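Local coordinates for protein putative monooxygenase Rv0793 (Mycobacterium tuberculosis, PDB 1Y0H) that is a homodimeric putative monooxygenase that might take part in antibiotic biosynthesis or scavenge reactive oxygen species to help evade host defences, at residues 27-32 and 71-76. Residues are numbered along the deposited sequence; the frame is centred on the assembly and turned at random.
Sequences DAMITP and SPHYLN. With ACT (acetate ion), chain D.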
# COMPACT_ATOMS: atom_id res chain seq x y z
N ASP A 27 16.05 5.97 0.95
CA ASP A 27 16.80 5.16 1.92
C ASP A 27 17.07 5.93 3.20
O ASP A 27 16.96 5.37 4.30
CB ASP A 27 18.15 4.71 1.35
CG ASP A 27 18.04 3.52 0.40
OD1 ASP A 27 17.02 2.81 0.38
OD2 ASP A 27 19.03 3.27 -0.34
N ALA A 28 17.42 7.20 3.06
CA ALA A 28 17.80 8.04 4.20
C ALA A 28 16.63 8.34 5.14
O ALA A 28 16.83 8.77 6.27
CB ALA A 28 18.43 9.34 3.71
N MET A 29 15.42 8.10 4.65
CA MET A 29 14.21 8.32 5.44
C MET A 29 13.92 7.15 6.37
O MET A 29 13.20 7.30 7.35
CB MET A 29 13.01 8.51 4.52
CG MET A 29 12.99 9.86 3.80
SD MET A 29 12.65 11.24 4.91
CE MET A 29 10.91 10.97 5.26
N ILE A 30 14.44 5.98 6.02
CA ILE A 30 14.00 4.74 6.65
C ILE A 30 14.35 4.64 8.13
O ILE A 30 13.47 4.42 8.96
CB ILE A 30 14.47 3.48 5.86
CG1 ILE A 30 13.83 3.50 4.47
CG2 ILE A 30 14.07 2.21 6.61
CD1 ILE A 30 14.26 2.34 3.57
N THR A 31 15.62 4.80 8.47
CA THR A 31 16.01 4.72 9.88
C THR A 31 15.31 5.76 10.80
O THR A 31 14.68 5.35 11.79
CB THR A 31 17.54 4.70 10.05
OG1 THR A 31 17.99 3.40 9.66
CG2 THR A 31 17.95 4.94 11.49
N PRO A 32 15.40 7.07 10.48
CA PRO A 32 14.72 8.05 11.34
C PRO A 32 13.20 7.90 11.37
O PRO A 32 12.60 8.15 12.42
CB PRO A 32 15.10 9.40 10.73
CG PRO A 32 15.59 9.10 9.33
CD PRO A 32 16.12 7.71 9.37
N SER A 71 8.90 16.58 10.57
CA SER A 71 10.23 16.12 11.01
C SER A 71 11.35 16.63 10.11
O SER A 71 11.12 16.91 8.93
CB SER A 71 10.27 14.60 11.07
OG SER A 71 10.24 14.05 9.76
N PRO A 72 12.58 16.76 10.67
CA PRO A 72 13.71 17.23 9.88
C PRO A 72 14.00 16.34 8.69
O PRO A 72 14.34 16.85 7.61
CB PRO A 72 14.88 17.18 10.88
CG PRO A 72 14.25 17.27 12.19
CD PRO A 72 12.97 16.51 12.07
N HIS A 73 13.86 15.03 8.86
CA HIS A 73 14.11 14.13 7.74
C HIS A 73 13.06 14.29 6.65
O HIS A 73 13.40 14.31 5.46
CB HIS A 73 14.30 12.67 8.18
CG HIS A 73 13.30 12.20 9.20
ND1 HIS A 73 13.32 12.62 10.51
CD2 HIS A 73 12.29 11.30 9.10
CE1 HIS A 73 12.34 12.03 11.17
NE2 HIS A 73 11.70 11.22 10.34
N TYR A 74 11.79 14.45 7.03
CA TYR A 74 10.73 14.63 6.03
C TYR A 74 10.94 15.93 5.27
O TYR A 74 10.82 15.97 4.06
CB TYR A 74 9.34 14.59 6.66
CG TYR A 74 8.21 14.72 5.65
CD1 TYR A 74 7.69 13.59 5.00
CD2 TYR A 74 7.70 15.97 5.32
CE1 TYR A 74 6.65 13.71 4.08
CE2 TYR A 74 6.67 16.10 4.40
CZ TYR A 74 6.15 14.97 3.78
OH TYR A 74 5.13 15.09 2.87
N LEU A 75 11.24 17.00 5.99
CA LEU A 75 11.37 18.30 5.34
C LEU A 75 12.55 18.34 4.37
O LEU A 75 12.46 18.99 3.32
CB LEU A 75 11.44 19.43 6.36
CG LEU A 75 10.18 19.66 7.20
CD1 LEU A 75 10.43 20.79 8.18
CD2 LEU A 75 8.91 19.92 6.37
N ASN A 76 13.64 17.65 4.71
CA ASN A 76 14.80 17.54 3.83
C ASN A 76 14.41 16.81 2.55
O ASN A 76 14.75 17.24 1.45
CB ASN A 76 15.95 16.81 4.53
CG ASN A 76 17.15 16.61 3.62
OD1 ASN A 76 17.76 17.57 3.17
ND2 ASN A 76 17.49 15.35 3.34
C ACT D . 4.96 12.78 0.73
O ACT D . 5.41 11.60 0.82
OXT ACT D . 4.08 13.13 1.55
CH3 ACT D . 5.44 13.72 -0.33
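His73 holds CG between its backbone N and its carbonyl carbon (chi1 45°), which turns the imidazole back over the start of its own helix with one flat face toward Pro32. Met29, bent at both chi2 and chi3, curls its thioether across to the backbone of the same turn. The result is a small sandwich: Pro32 CB sits 3.6 Å from the centroid of the His73 ring, only 6° off the ring normal, a CH-pi contact almost squarely over the centre. On the opposite face lies Ser71 OG, 3.2 Å above the ring plane, so the imidazole is clasped between a proline ring and a hydroxyl. Ser71 is the N-cap residue of helix 72-78, its OG accepting from Tyr74 N at 3.2 Å; OG also hydrogen-bonds with His68 O. A hydrogen bond between His73 NE2 and Glu36 OE2, just past the end of helix 19-35, further fixes the ring's rotation.

Beside this sandwich, Met29 SD comes within 3.2 Å of His73 O and stands at the edge of the imidazole, while the terminal methyl runs on to meet Tyr74, with CE 3.7 Å from Tyr74 CA and 4.2 Å from Tyr74 CD1. The Tyr74 phenol carries on past the methyl, and its OH donates a 2.6 Å hydrogen bond to an acetate, probably from the crystallisation liquor, whose OXT lies at the ring edge.

No hydrogen bond joins the two segments directly; packing of Met29 and Pro32 against the side chains and backbone of His73 and Tyr74 joins the nearly antiparallel helices (166°), and the axes of the two short segments approach to 9.8 Å. Within the ferredoxin-like fold, Met29 also touches Tyr42 on strand 39-47 and His68 on helix 62-69, while Ile30 turns away from helix 72-78 to pack on Tyr42 and on Asp98 of the second subunit.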